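Long-range contact in protein K7 (Vaccinia virus WR, PDB 3JRV), which binds the human RNA helicase DDX3 to suppress interferon-beta induction and targets TRAF6 and IRAK2 to block NF-kappa-B activation, blunting the innate response to infection: residues I20-I30 against D134-E145. Numbering follows the deposited sequence.
Sequences ICSRDSIIDLI and DDNINILILFLE
Ile26, in the first turn of helix 26-42, is a knob pressed into the hole formed by Ile137, Leu140, Ile141 and Leu144 of helix 134-148. Its two branches fork in that hollow. CG2, anti to the backbone N, reaches Leu140 CD2 at 3.7 Å, while the other branch (chi1 -74°) carries CD1 against Ile141 CB at 3.8 Å. Shallower contacts flank this knob: Ile30 CD1 shares the Leu140 CD2 methyl, Ile27 CD1 meets Ile137 CD1, and Ile20 CG2 rests on Leu144 CD1, 3.9 Å away. Ile141 returns the fit from helix 134-148, extending its CD1 to within 3.5 Å of Arg23 N, at the start of the 3-10 turn that leads into helix 26-42. Arg23 borders the seam on the side of Asp134 and Asn138. Bent at chi3 (-65°), it sets one guanidinium face over Ile137 CG2, which sits toward the rim of the group, and turns its edge to two polar groups. NE gives Asn138 OD1 a nearly straight 2.8 Å bond lying in the guanidinium plane; NH2 makes a 3.2 Å salt bridge to Asp134 OD1, approaching from above the carboxylate plane. These bonds probably fix the rotation of the guanidinium over Ile137. Leu53 of helix 52-58 touches Ile20, Leu29 and Leu144, and Phe99 of helix 95-114 backs Leu140. On helix 26-42, Asp28 forms a salt bridge with a basic side chain of the bound peptide. With the short helix segments crossing at 75°, this steep knob-into-hole packing joins the first and last helices of the all-helical poxvirus Bcl-2-like fold.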
ATOM      1  N   ILE A  20     -11.010  -7.174  -8.936  1.00 12.67           N
ATOM      2  CA  ILE A  20     -11.292  -5.751  -9.165  1.00 12.23           C
ATOM      3  C   ILE A  20     -11.354  -5.520 -10.665  1.00 14.98           C
ATOM      4  O   ILE A  20     -10.435  -5.893 -11.405  1.00 16.65           O
ATOM      5  CB  ILE A  20     -10.236  -4.798  -8.552  1.00 14.12           C
ATOM      6  CG1 ILE A  20     -10.600  -3.335  -8.820  1.00 17.54           C
ATOM      7  CG2 ILE A  20      -8.790  -5.128  -9.054  1.00 15.53           C
ATOM      8  CD1 ILE A  20     -10.037  -2.382  -7.810  1.00 19.24           C
ATOM      9  N   CYS A  21     -12.402  -4.847 -11.092  1.00 17.17           N
ATOM     10  CA  CYS A  21     -12.533  -4.613 -12.531  1.00 21.70           C
ATOM     11  C   CYS A  21     -13.071  -3.239 -12.866  1.00 19.19           C
ATOM     12  O   CYS A  21     -13.722  -3.054 -13.916  1.00 19.59           O
ATOM     13  CB  CYS A  21     -13.421  -5.686 -13.150  1.00 28.68           C
ATOM     14  SG  CYS A  21     -15.046  -5.565 -12.437  1.00 45.91           S
ATOM     15  N   SER A  22     -12.672  -2.257 -12.062  1.00 17.51           N
ATOM     16  CA  SER A  22     -12.992  -0.842 -12.317  1.00 18.01           C
ATOM     17  C   SER A  22     -11.747  -0.050 -12.074  1.00 15.45           C
ATOM     18  O   SER A  22     -11.220  -0.052 -10.952  1.00 15.93           O
ATOM     19  CB  SER A  22     -14.074  -0.291 -11.390  1.00 20.22           C
ATOM     20  OG  SER A  22     -15.287  -0.964 -11.622  1.00 26.96           O
ATOM     21  N   ARG A  23     -11.248   0.626 -13.106  1.00 13.56           N
ATOM     22  CA  ARG A  23     -10.040   1.416 -12.887  1.00 13.99           C
ATOM     23  C   ARG A  23     -10.290   2.590 -11.952  1.00 14.66           C
ATOM     24  O   ARG A  23      -9.356   3.039 -11.264  1.00 16.29           O
ATOM     25  CB  ARG A  23      -9.369   1.831 -14.229  1.00 17.35           C
ATOM     26  CG  ARG A  23     -10.074   2.923 -14.943  1.00 19.87           C
ATOM     27  CD  ARG A  23      -9.446   3.141 -16.327  1.00 23.77           C
ATOM     28  NE  ARG A  23      -8.064   3.617 -16.261  1.00 25.69           N
ATOM     29  CZ  ARG A  23      -7.697   4.835 -15.859  1.00 26.06           C
ATOM     30  NH1 ARG A  23      -8.616   5.701 -15.445  1.00 27.44           N
ATOM     31  NH2 ARG A  23      -6.405   5.189 -15.850  1.00 23.43           N
ATOM     32  N   ASP A  24     -11.546   3.030 -11.835  1.00 15.13           N
ATOM     33  CA  ASP A  24     -11.843   4.177 -10.994  1.00 17.13           C
ATOM     34  C   ASP A  24     -11.830   3.805  -9.509  1.00 16.68           C
ATOM     35  O   ASP A  24     -12.015   4.677  -8.658  1.00 20.42           O
ATOM     36  CB  ASP A  24     -13.181   4.833 -11.371  1.00 20.33           C
ATOM     37  CG  ASP A  24     -13.092   5.650 -12.681  1.00 27.77           C
ATOM     38  OD1 ASP A  24     -11.974   5.988 -13.184  1.00 27.29           O
ATOM     39  OD2 ASP A  24     -14.186   5.898 -13.245  1.00 34.51           O
ATOM     40  N   SER A  25     -11.612   2.528  -9.210  1.00 14.62           N
ATOM     41  CA  SER A  25     -11.509   2.066  -7.821  1.00 12.74           C
ATOM     42  C   SER A  25     -10.073   1.821  -7.374  1.00 10.94           C
ATOM     43  O   SER A  25      -9.836   1.511  -6.221  1.00 11.63           O
ATOM     44  CB  SER A  25     -12.337   0.793  -7.612  1.00 12.77           C
ATOM     45  OG  SER A  25     -13.711   1.124  -7.693  1.00 19.34           O
ATOM     46  N   ILE A  26      -9.124   1.956  -8.296  1.00 10.58           N
ATOM     47  CA  ILE A  26      -7.759   1.544  -8.027  1.00  9.13           C
ATOM     48  C   ILE A  26      -7.092   2.409  -6.952  1.00  8.83           C
ATOM     49  O   ILE A  26      -6.449   1.864  -6.042  1.00  9.25           O
ATOM     50  CB  ILE A  26      -6.906   1.498  -9.331  1.00  9.06           C
ATOM     51  CG1 ILE A  26      -7.290   0.279 -10.161  1.00 10.27           C
ATOM     52  CG2 ILE A  26      -5.400   1.463  -9.017  1.00 11.08           C
ATOM     53  CD1 ILE A  26      -6.774  -1.083  -9.635  1.00 12.70           C
ATOM     54  N   ILE A  27      -7.250   3.721  -7.046  1.00  9.01           N
ATOM     55  CA  ILE A  27      -6.668   4.613  -6.014  1.00  9.04           C
ATOM     56  C   ILE A  27      -7.267   4.313  -4.637  1.00  9.41           C
ATOM     57  O   ILE A  27      -6.536   4.233  -3.630  1.00 10.27           O
ATOM     58  CB  ILE A  27      -6.802   6.101  -6.398  1.00 11.36           C
ATOM     59  CG1 ILE A  27      -5.886   6.361  -7.592  1.00 12.78           C
ATOM     60  CG2 ILE A  27      -6.403   7.033  -5.216  1.00 13.66           C
ATOM     61  CD1 ILE A  27      -5.930   7.803  -8.131  1.00 17.24           C
ATOM     62  N   ASP A  28      -8.588   4.159  -4.590  1.00  9.96           N
ATOM     63  CA  ASP A  28      -9.241   3.855  -3.310  1.00  9.29           C
ATOM     64  C   ASP A  28      -8.703   2.547  -2.747  1.00  8.60           C
ATOM     65  O   ASP A  28      -8.482   2.426  -1.520  1.00  9.08           O
ATOM     66  CB  ASP A  28     -10.762   3.736  -3.476  1.00 10.22           C
ATOM     67  CG  ASP A  28     -11.432   5.058  -3.784  1.00 14.04           C
ATOM     68  OD1 ASP A  28     -10.949   6.143  -3.370  1.00 18.99           O
ATOM     69  OD2 ASP A  28     -12.427   5.022  -4.537  1.00 24.33           O
ATOM     70  N   LEU A  29      -8.519   1.545  -3.610  1.00  8.76           N
ATOM     71  CA  LEU A  29      -8.052   0.244  -3.164  1.00  7.68           C
ATOM     72  C   LEU A  29      -6.631   0.379  -2.561  1.00  6.40           C
ATOM     73  O   LEU A  29      -6.325  -0.166  -1.497  1.00  7.99           O
ATOM     74  CB  LEU A  29      -7.966  -0.688  -4.399  1.00  7.57           C
ATOM     75  CG  LEU A  29      -7.197  -1.984  -4.145  1.00  6.17           C
ATOM     76  CD1 LEU A  29      -7.797  -2.882  -3.059  1.00  9.85           C
ATOM     77  CD2 LEU A  29      -6.974  -2.807  -5.487  1.00  8.81           C
ATOM     78  N   ILE A  30      -5.718   1.058  -3.247  1.00  6.94           N
ATOM     79  CA  ILE A  30      -4.351   1.099  -2.727  1.00  8.60           C
ATOM     80  C   ILE A  30      -4.317   1.922  -1.441  1.00  8.76           C
ATOM     81  O   ILE A  30      -3.643   1.521  -0.478  1.00  8.74           O
ATOM     82  CB  ILE A  30      -3.425   1.728  -3.787  1.00  7.22           C
ATOM     83  CG1 ILE A  30      -3.345   0.774  -5.004  1.00 11.08           C
ATOM     84  CG2 ILE A  30      -2.037   2.016  -3.182  1.00 10.12           C
ATOM     85  CD1 ILE A  30      -2.779  -0.606  -4.672  1.00 12.74           C
ATOM     86  N   ASP A 134      -2.388   7.876 -14.608  1.00 14.42           N
ATOM     87  CA  ASP A 134      -3.256   6.992 -15.412  1.00 15.03           C
ATOM     88  C   ASP A 134      -2.502   5.758 -15.927  1.00 14.47           C
ATOM     89  O   ASP A 134      -3.030   4.646 -15.915  1.00 12.19           O
ATOM     90  CB  ASP A 134      -3.893   7.782 -16.566  1.00 15.76           C
ATOM     91  CG  ASP A 134      -5.079   8.627 -16.125  1.00 26.77           C
ATOM     92  OD1 ASP A 134      -5.734   8.250 -15.134  1.00 33.42           O
ATOM     93  OD2 ASP A 134      -5.353   9.677 -16.765  1.00 32.04           O
ATOM     94  N   ASP A 135      -1.231   5.913 -16.290  1.00 14.02           N
ATOM     95  CA  ASP A 135      -0.494   4.745 -16.775  1.00 14.78           C
ATOM     96  C   ASP A 135      -0.266   3.732 -15.674  1.00 13.79           C
ATOM     97  O   ASP A 135      -0.388   2.514 -15.893  1.00 12.35           O
ATOM     98  CB  ASP A 135       0.838   5.145 -17.432  1.00 17.29           C
ATOM     99  CG  ASP A 135       1.497   3.997 -18.213  1.00 17.18           C
ATOM    100  OD1 ASP A 135       0.856   3.323 -19.068  1.00 20.69           O
ATOM    101  OD2 ASP A 135       2.704   3.775 -17.973  1.00 21.21           O
ATOM    102  N   ASN A 136       0.048   4.232 -14.479  1.00 11.98           N
ATOM    103  CA  ASN A 136       0.285   3.310 -13.387  1.00 10.06           C
ATOM    104  C   ASN A 136      -1.001   2.597 -12.961  1.00  9.53           C
ATOM    105  O   ASN A 136      -0.989   1.439 -12.591  1.00 10.69           O
ATOM    106  CB  ASN A 136       0.965   4.016 -12.202  1.00 11.15           C
ATOM    107  CG  ASN A 136       2.450   4.231 -12.471  1.00 10.37           C
ATOM    108  OD1 ASN A 136       3.033   3.522 -13.311  1.00 13.17           O
ATOM    109  ND2 ASN A 136       3.073   5.158 -11.763  1.00 11.78           N
ATOM    110  N   ILE A 137      -2.101   3.342 -12.933  1.00 10.00           N
ATOM    111  CA  ILE A 137      -3.422   2.729 -12.697  1.00  9.76           C
ATOM    112  C   ILE A 137      -3.681   1.606 -13.689  1.00 11.17           C
ATOM    113  O   ILE A 137      -4.075   0.503 -13.303  1.00  9.54           O
ATOM    114  CB  ILE A 137      -4.551   3.769 -12.755  1.00 10.23           C
ATOM    115  CG1 ILE A 137      -4.416   4.695 -11.553  1.00 12.01           C
ATOM    116  CG2 ILE A 137      -5.934   3.059 -12.821  1.00  9.87           C
ATOM    117  CD1 ILE A 137      -5.383   5.869 -11.613  1.00 14.77           C
ATOM    118  N   ASN A 138      -3.386   1.870 -14.966  1.00 11.19           N
ATOM    119  CA  ASN A 138      -3.593   0.847 -15.975  1.00 11.14           C
ATOM    120  C   ASN A 138      -2.671  -0.362 -15.809  1.00 11.04           C
ATOM    121  O   ASN A 138      -3.119  -1.504 -15.944  1.00 11.51           O
ATOM    122  CB  ASN A 138      -3.467   1.459 -17.359  1.00 13.05           C
ATOM    123  CG  ASN A 138      -4.700   2.321 -17.701  1.00 20.20           C
ATOM    124  OD1 ASN A 138      -5.780   2.162 -17.091  1.00 24.40           O
ATOM    125  ND2 ASN A 138      -4.542   3.244 -18.626  1.00 23.51           N
ATOM    126  N   ILE A 139      -1.397  -0.101 -15.491  1.00 10.04           N
ATOM    127  CA  ILE A 139      -0.449  -1.184 -15.269  1.00 10.59           C
ATOM    128  C   ILE A 139      -1.020  -2.086 -14.148  1.00  8.79           C
ATOM    129  O   ILE A 139      -1.012  -3.309 -14.243  1.00  9.80           O
ATOM    130  CB  ILE A 139       0.932  -0.648 -14.867  1.00 10.80           C
ATOM    131  CG1 ILE A 139       1.617  -0.058 -16.113  1.00 13.32           C
ATOM    132  CG2 ILE A 139       1.800  -1.790 -14.255  1.00 11.76           C
ATOM    133  CD1 ILE A 139       2.800   0.802 -15.785  1.00 15.76           C
ATOM    134  N   LEU A 140      -1.410  -1.462 -13.048  1.00  9.89           N
ATOM    135  CA  LEU A 140      -1.863  -2.213 -11.881  1.00  9.61           C
ATOM    136  C   LEU A 140      -3.139  -3.006 -12.170  1.00  9.65           C
ATOM    137  O   LEU A 140      -3.212  -4.203 -11.896  1.00  9.77           O
ATOM    138  CB  LEU A 140      -2.043  -1.292 -10.678  1.00  8.14           C
ATOM    139  CG  LEU A 140      -2.512  -2.030  -9.415  1.00 11.47           C
ATOM    140  CD1 LEU A 140      -1.556  -3.166  -9.039  1.00 11.32           C
ATOM    141  CD2 LEU A 140      -2.715  -1.030  -8.277  1.00 12.29           C
ATOM    142  N   ILE A 141      -4.135  -2.362 -12.762  1.00  9.78           N
ATOM    143  CA  ILE A 141      -5.407  -3.095 -12.932  1.00 10.34           C
ATOM    144  C   ILE A 141      -5.276  -4.223 -13.956  1.00 11.07           C
ATOM    145  O   ILE A 141      -5.845  -5.282 -13.766  1.00 11.40           O
ATOM    146  CB  ILE A 141      -6.595  -2.193 -13.267  1.00 10.46           C
ATOM    147  CG1 ILE A 141      -7.881  -3.015 -13.142  1.00 12.85           C
ATOM    148  CG2 ILE A 141      -6.458  -1.573 -14.656  1.00 11.87           C
ATOM    149  CD1 ILE A 141      -9.113  -2.111 -13.071  1.00 14.98           C
ATOM    150  N   LEU A 142      -4.465  -4.023 -15.000  1.00 10.31           N
ATOM    151  CA  LEU A 142      -4.288  -5.101 -15.986  1.00 12.25           C
ATOM    152  C   LEU A 142      -3.574  -6.288 -15.332  1.00 10.53           C
ATOM    153  O   LEU A 142      -3.884  -7.439 -15.594  1.00 11.44           O
ATOM    154  CB  LEU A 142      -3.483  -4.596 -17.207  1.00 11.75           C
ATOM    155  CG  LEU A 142      -4.274  -3.541 -17.980  1.00 20.27           C
ATOM    156  CD1 LEU A 142      -3.454  -2.908 -19.079  1.00 21.75           C
ATOM    157  CD2 LEU A 142      -5.666  -4.043 -18.456  1.00 21.28           C
ATOM    158  N   PHE A 143      -2.578  -5.983 -14.492  1.00 10.11           N
ATOM    159  CA  PHE A 143      -1.860  -7.032 -13.801  1.00  8.91           C
ATOM    160  C   PHE A 143      -2.805  -7.813 -12.873  1.00  8.89           C
ATOM    161  O   PHE A 143      -2.779  -9.044 -12.838  1.00 10.24           O
ATOM    162  CB  PHE A 143      -0.685  -6.443 -13.015  1.00  9.11           C
ATOM    163  CG  PHE A 143       0.007  -7.448 -12.162  1.00  9.47           C
ATOM    164  CD1 PHE A 143       1.039  -8.252 -12.672  1.00 14.51           C
ATOM    165  CD2 PHE A 143      -0.348  -7.574 -10.816  1.00 10.96           C
ATOM    166  CE1 PHE A 143       1.700  -9.197 -11.867  1.00 15.08           C
ATOM    167  CE2 PHE A 143       0.316  -8.534  -9.992  1.00 10.82           C
ATOM    168  CZ  PHE A 143       1.323  -9.348 -10.526  1.00 16.18           C
ATOM    169  N   LEU A 144      -3.579  -7.070 -12.071  1.00  8.36           N
ATOM    170  CA  LEU A 144      -4.465  -7.733 -11.134  1.00  9.52           C
ATOM    171  C   LEU A 144      -5.534  -8.551 -11.866  1.00  9.39           C
ATOM    172  O   LEU A 144      -5.811  -9.676 -11.454  1.00  9.79           O
ATOM    173  CB  LEU A 144      -5.128  -6.715 -10.208  1.00  9.78           C
ATOM    174  CG  LEU A 144      -4.135  -5.997  -9.282  1.00 10.08           C
ATOM    175  CD1 LEU A 144      -4.887  -4.856  -8.562  1.00 11.10           C
ATOM    176  CD2 LEU A 144      -3.567  -6.996  -8.267  1.00 13.27           C
ATOM    177  N   GLU A 145      -6.106  -8.020 -12.957  1.00  9.25           N
ATOM    178  CA  GLU A 145      -7.106  -8.801 -13.713  1.00 11.36           C
ATOM    179  C   GLU A 145      -6.509 -10.091 -14.256  1.00 12.10           C
ATOM    180  O   GLU A 145      -7.096 -11.167 -14.182  1.00 13.63           O
ATOM    181  CB  GLU A 145      -7.723  -7.933 -14.825  1.00 10.03           C
ATOM    182  CG  GLU A 145      -8.621  -6.808 -14.232  1.00 12.80           C
ATOM    183  CD  GLU A 145      -9.123  -5.791 -15.234  1.00 13.92           C
ATOM    184  OE1 GLU A 145      -8.422  -5.482 -16.227  1.00 16.36           O
ATOM    185  OE2 GLU A 145     -10.190  -5.202 -14.947  1.00 19.09           O
TER